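Local coordinates for Cgl0159-like domain-containing protein (Corynebacterium glutamicum, PDB 3FOK) that is of unknown function but folds as a TIM barrel of the Cgl0159 family, consistent with, though not proof of, an enzymatic role, at residues 52-57 / 113-118; 90-95 / 130-135. All blocks are in the same frame, centred on the assembly; numbering follows the deposited sequence.

Contact 1: residues 52-57 / 113-118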
loop_
_atom_site.group_PDB
_atom_site.type_symbol
_atom_site.label_atom_id
_atom_site.label_comp_id
_atom_site.label_asym_id
_atom_site.label_seq_id
_atom_site.Cartn_x
_atom_site.Cartn_y
_atom_site.Cartn_z
ATOM N N PRO A 52 24.541 -0.165 -15.512
ATOM C CA PRO A 52 24.705 1.170 -14.926
ATOM C C PRO A 52 23.546 1.615 -14.037
ATOM O O PRO A 52 23.755 2.058 -12.905
ATOM C CB PRO A 52 24.864 2.062 -16.152
ATOM C CG PRO A 52 25.550 1.164 -17.126
ATOM C CD PRO A 52 24.780 -0.128 -16.966
ATOM N N ALA A 53 22.329 1.493 -14.559
ATOM C CA ALA A 53 21.123 1.890 -13.840
ATOM C C ALA A 53 20.984 1.213 -12.479
ATOM O O ALA A 53 20.235 1.676 -11.623
ATOM C CB ALA A 53 19.898 1.593 -14.693
ATOM N N ARG A 54 21.704 0.118 -12.281
ATOM C CA ARG A 54 21.641 -0.601 -11.020
ATOM C C ARG A 54 22.822 -0.222 -10.129
ATOM O O ARG A 54 23.025 -0.802 -9.060
ATOM C CB ARG A 54 21.637 -2.109 -11.279
ATOM C CG ARG A 54 21.204 -2.906 -10.079
ATOM C CD ARG A 54 21.340 -4.397 -10.291
ATOM N NE ARG A 54 21.772 -5.010 -9.042
ATOM C CZ ARG A 54 23.030 -5.328 -8.765
ATOM N NH1 ARG A 54 23.982 -5.106 -9.658
ATOM N NH2 ARG A 54 23.340 -5.832 -7.581
ATOM N N GLY A 55 23.593 0.763 -10.580
ATOM C CA GLY A 55 24.743 1.217 -9.823
ATOM C C GLY A 55 25.941 0.290 -9.929
ATOM O O GLY A 55 26.783 0.250 -9.028
ATOM N N ALA A 56 26.028 -0.455 -11.027
ATOM C CA ALA A 56 27.132 -1.389 -11.231
ATOM C C ALA A 56 27.931 -1.062 -12.491
ATOM O O ALA A 56 27.610 -1.544 -13.580
ATOM C CB ALA A 56 26.593 -2.814 -11.309
ATOM N N LEU A 57 28.976 -0.252 -12.339
ATOM C CA LEU A 57 29.808 0.140 -13.477
ATOM C C LEU A 57 31.061 -0.718 -13.679
ATOM O O LEU A 57 31.784 -0.529 -14.652
ATOM C CB LEU A 57 30.266 1.602 -13.341
ATOM C CG LEU A 57 29.320 2.806 -13.270
ATOM C CD1 LEU A 57 28.211 2.658 -14.306
ATOM C CD2 LEU A 57 28.743 2.932 -11.877
HETATM N N MSE A 113 13.228 -4.148 -16.448
HETATM C CA MSE A 113 12.178 -3.561 -15.622
HETATM C C MSE A 113 12.568 -3.092 -14.221
HETATM O O MSE A 113 12.150 -2.012 -13.796
HETATM C CB MSE A 113 11.012 -4.543 -15.506
HETATM C CG MSE A 113 10.429 -4.975 -16.839
HETATM SE SE MSE A 113 8.934 -6.193 -16.646
HETATM C CE MSE A 113 7.536 -4.893 -16.324
ATOM N N ASN A 114 13.351 -3.893 -13.501
ATOM C CA ASN A 114 13.732 -3.532 -12.139
ATOM C C ASN A 114 15.221 -3.334 -11.870
ATOM O O ASN A 114 16.044 -4.196 -12.166
ATOM C CB ASN A 114 13.158 -4.552 -11.145
ATOM C CG ASN A 114 13.691 -5.960 -11.359
ATOM O OD1 ASN A 114 13.748 -6.753 -10.419
ATOM N ND2 ASN A 114 14.069 -6.281 -12.589
ATOM N N ARG A 115 15.541 -2.192 -11.273
ATOM C CA ARG A 115 16.913 -1.817 -10.943
ATOM C C ARG A 115 17.028 -1.293 -9.513
ATOM O O ARG A 115 18.077 -0.803 -9.108
ATOM C CB ARG A 115 17.398 -0.731 -11.909
ATOM C CG ARG A 115 18.097 -1.220 -13.184
ATOM C CD ARG A 115 18.084 -2.727 -13.307
ATOM N NE ARG A 115 19.316 -3.239 -13.893
ATOM C CZ ARG A 115 19.754 -4.482 -13.728
ATOM N NH1 ARG A 115 19.058 -5.339 -12.994
ATOM N NH2 ARG A 115 20.889 -4.866 -14.291
ATOM N N GLY A 116 15.946 -1.407 -8.751
ATOM C CA GLY A 116 15.925 -0.924 -7.382
ATOM C C GLY A 116 16.981 -1.476 -6.442
ATOM O O GLY A 116 17.517 -0.741 -5.608
ATOM N N GLY A 117 17.273 -2.768 -6.559
ATOM C CA GLY A 117 18.274 -3.386 -5.705
ATOM C C GLY A 117 19.678 -2.976 -6.101
ATOM O O GLY A 117 20.433 -3.770 -6.657
ATOM N N LEU A 118 20.024 -1.729 -5.801
ATOM C CA LEU A 118 21.330 -1.176 -6.141
ATOM C C LEU A 118 22.505 -1.967 -5.576
ATOM O O LEU A 118 22.453 -2.488 -4.460
ATOM C CB LEU A 118 21.421 0.272 -5.662
ATOM C CG LEU A 118 20.396 1.242 -6.252
ATOM C CD1 LEU A 118 20.596 2.622 -5.639
ATOM C CD2 LEU A 118 20.540 1.300 -7.766
#

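Contact 2: residues 90-95 / 130-135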
loop_
_atom_site.group_PDB
_atom_site.type_symbol
_atom_site.label_atom_id
_atom_site.label_comp_id
_atom_site.label_asym_id
_atom_site.label_seq_id
_atom_site.Cartn_x
_atom_site.Cartn_y
_atom_site.Cartn_z
ATOM N N GLY A 90 18.371 -3.170 -22.465
ATOM C CA GLY A 90 18.764 -1.987 -21.735
ATOM C C GLY A 90 17.636 -1.304 -21.001
ATOM O O GLY A 90 16.464 -1.643 -21.159
ATOM N N THR A 91 18.011 -0.341 -20.172
ATOM C CA THR A 91 17.056 0.439 -19.410
ATOM C C THR A 91 16.554 1.504 -20.393
ATOM O O THR A 91 17.162 1.710 -21.443
ATOM C CB THR A 91 17.748 1.065 -18.175
ATOM O OG1 THR A 91 17.242 2.382 -17.947
ATOM C CG2 THR A 91 19.250 1.123 -18.381
ATOM N N PRO A 92 15.442 2.185 -20.082
ATOM C CA PRO A 92 14.929 3.205 -21.008
ATOM C C PRO A 92 15.913 4.275 -21.504
ATOM O O PRO A 92 15.844 4.687 -22.662
ATOM C CB PRO A 92 13.762 3.817 -20.238
ATOM C CG PRO A 92 13.263 2.663 -19.427
ATOM C CD PRO A 92 14.552 2.045 -18.915
ATOM N N ASP A 93 16.816 4.739 -20.645
ATOM C CA ASP A 93 17.767 5.776 -21.053
ATOM C C ASP A 93 18.769 5.296 -22.106
ATOM O O ASP A 93 19.225 6.077 -22.942
ATOM C CB ASP A 93 18.518 6.314 -19.837
ATOM C CG ASP A 93 19.395 5.263 -19.186
ATOM O OD1 ASP A 93 18.849 4.243 -18.704
ATOM O OD2 ASP A 93 20.632 5.456 -19.162
ATOM N N ILE A 94 19.111 4.012 -22.057
ATOM C CA ILE A 94 20.046 3.422 -23.011
ATOM C C ILE A 94 19.346 3.162 -24.344
ATOM O O ILE A 94 19.884 3.459 -25.412
ATOM C CB ILE A 94 20.620 2.077 -22.475
ATOM C CG1 ILE A 94 21.488 2.332 -21.238
ATOM C CG2 ILE A 94 21.446 1.381 -23.559
ATOM C CD1 ILE A 94 22.796 3.047 -21.530
ATOM N N ILE A 95 18.137 2.615 -24.275
ATOM C CA ILE A 95 17.386 2.316 -25.484
ATOM C C ILE A 95 16.981 3.575 -26.247
ATOM O O ILE A 95 17.088 3.613 -27.472
ATOM C CB ILE A 95 16.138 1.466 -25.169
ATOM C CG1 ILE A 95 16.572 0.128 -24.573
ATOM C CG2 ILE A 95 15.323 1.236 -26.428
ATOM C CD1 ILE A 95 17.563 -0.646 -25.433
ATOM N N THR A 130 11.797 -0.077 -11.124
ATOM C CA THR A 130 12.116 1.317 -11.407
ATOM C C THR A 130 12.317 1.710 -12.869
ATOM O O THR A 130 12.520 2.892 -13.160
ATOM C CB THR A 130 13.406 1.705 -10.665
ATOM O OG1 THR A 130 14.470 0.850 -11.106
ATOM C CG2 THR A 130 13.232 1.530 -9.163
ATOM N N GLY A 131 12.275 0.746 -13.786
ATOM C CA GLY A 131 12.490 1.079 -15.184
ATOM C C GLY A 131 11.283 0.896 -16.080
ATOM O O GLY A 131 10.226 1.487 -15.851
ATOM N N TYR A 132 11.449 0.086 -17.122
ATOM C CA TYR A 132 10.371 -0.185 -18.061
ATOM C C TYR A 132 9.231 -0.931 -17.384
ATOM O O TYR A 132 9.450 -1.712 -16.456
ATOM C CB TYR A 132 10.872 -1.072 -19.210
ATOM C CG TYR A 132 11.475 -0.360 -20.396
ATOM C CD1 TYR A 132 10.687 0.413 -21.246
ATOM C CD2 TYR A 132 12.832 -0.497 -20.696
ATOM C CE1 TYR A 132 11.233 1.033 -22.371
ATOM C CE2 TYR A 132 13.388 0.113 -21.814
ATOM C CZ TYR A 132 12.584 0.876 -22.648
ATOM O OH TYR A 132 13.132 1.473 -23.758
ATOM N N ASN A 133 8.012 -0.676 -17.840
ATOM C CA ASN A 133 6.853 -1.409 -17.354
ATOM C C ASN A 133 6.163 -1.848 -18.640
ATOM O O ASN A 133 6.428 -1.289 -19.709
ATOM C CB ASN A 133 5.925 -0.561 -16.459
ATOM C CG ASN A 133 5.478 0.733 -17.102
ATOM O OD1 ASN A 133 5.484 0.883 -18.323
ATOM N ND2 ASN A 133 5.065 1.680 -16.269
ATOM N N VAL A 134 5.306 -2.858 -18.557
ATOM C CA VAL A 134 4.640 -3.360 -19.746
ATOM C C VAL A 134 3.942 -2.278 -20.564
ATOM O O VAL A 134 4.023 -2.264 -21.794
ATOM C CB VAL A 134 3.634 -4.465 -19.375
ATOM C CG1 VAL A 134 2.838 -4.884 -20.605
ATOM C CG2 VAL A 134 4.383 -5.658 -18.803
ATOM N N SER A 135 3.258 -1.373 -19.879
ATOM C CA SER A 135 2.551 -0.295 -20.552
ATOM C C SER A 135 3.433 0.471 -21.538
ATOM O O SER A 135 3.081 0.620 -22.709
ATOM C CB SER A 135 1.982 0.680 -19.519
ATOM O OG SER A 135 1.569 1.891 -20.136
#

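Contact 1: residues 52-57 / 113-118
Polar contacts between 52-57 and 113-118 centre on Arg54. Its chain starts with CG anti to the backbone N (chi1 -164°), stays extended to CD and bends at chi3. This brings NE to the carbonyl of Gly117: Arg54 NE lies 3.0 Å from Gly117 O. The bond is weak, because the angle at its hydrogen is only 125°. Gly117 O also accepts from Arg150, so two arginines draw on one carbonyl. The main partner of the Arg54 guanidinium is Glu124, in a salt bridge through NH2. That carboxylate probably offsets some of the repulsion from Arg150, which lies close to the same NH2.

The two arginine side chains cross at about a right angle. The CD methylene of Arg54 sits over one face of the Arg115 guanidinium, near its rim, with Arg54 CD 3.7 Å from Arg115 NH1. The two guanidinium planes are 51° apart and do not stack. Arg115 is held in place by backbone oxygens: NE bonds to Asp50 O, and NH1 makes a long, weak bond to Asn114 O.

Apolar packing adds to this crossing. The methyl of Ala53 meets the Arg115 chain, with Ala53 CB 3.7 Å from Arg115 CG.

Leu118 packs on a backbone carbonyl. Leu118 CD2 reaches Arg54 O at 3.5 Å. The same oxygen takes a CA-H...O contact from Leu118 CA at 3.4 Å. A second subunit packs on Ala53 and Leu118.

Gly117 is the centre of an inverse gamma turn, which Leu118 N closes on Gly116 O. The arrangement is that of two loops at the C-terminal ends of strands 44-48 and 108-112 of a TIM barrel. This is the rim where enzymes of the fold carry their active sites, though no site is established here.

Contact 2: residues 90-95 / 130-135
This is a buried CH-pi and apolar contact between the first turn of helix 92-100 and the loop just before helix 134-140 in the TIM barrel. Residues 90-95 run from the end of strand 87-90 into helix 92-100. Residues 130-135 lead into helix 134-140.

Tyr132 carries the contact. Its CG is anti to the carbonyl carbon (chi1 -88°), and the ring reaches the first turn of helix 92-100. The Pro92 ring comes tip-on over one face. Pro92 CG lies 3.4 Å from the centroid of the Tyr132 ring, only 12° off the ring normal. This is a well-centred CH-pi contact. Pro92 CD follows toward one side of the ring, 3.5 Å from Tyr132 CD2.

The rim of the ring has other neighbours. Gly90 O lies in the ring plane at its edge, 3.6 Å from Tyr132 CE2. Ile95, one turn into the helix, crosses the tyrosine at about a right angle. Its CB is 3.3 Å from Tyr132 OH, and its CG2 methyl is also near the hydroxyl. Phe29 of helix 23-30 touches both Ile95 and Tyr132. Gly213 and Asn214 of a second subunit pack on Pro92 and Tyr132.

Thr91 is the N-cap of helix 92-100. Its OG1 donates to Asp93 OD1 at 2.6 Å, and Asp93 also forms a salt bridge with Arg69. Asn133 is the N-cap of helix 134-140 and bonds through OD1 to Ser136 N.

The caps hold each helix end on its own side. Across the contact itself the attraction is dispersion and CH-pi, with the proline ring seated on the tyrosine face.

How the contacts relate
From the N terminus, the chain passes 52-57 after strand 44-48, then 90-95 after strand 87-90. It reaches 113-118 after strand 108-112 and then 130-135. Contact 1 closes a loop with 55 residues between its segments, and contact 2 closes one with 34. The segments alternate, so the two closures cross. Contact 1 ties the loop after the first of these strands to the loop after the third. Contact 2 ties the end of strand 87-90 and the first turn of helix 92-100 to the loop that leads into helix 134-140. They meet where Met113 O lies 2.8 Å from Gly131 N, a probable hydrogen bond. Both also touch the second subunit.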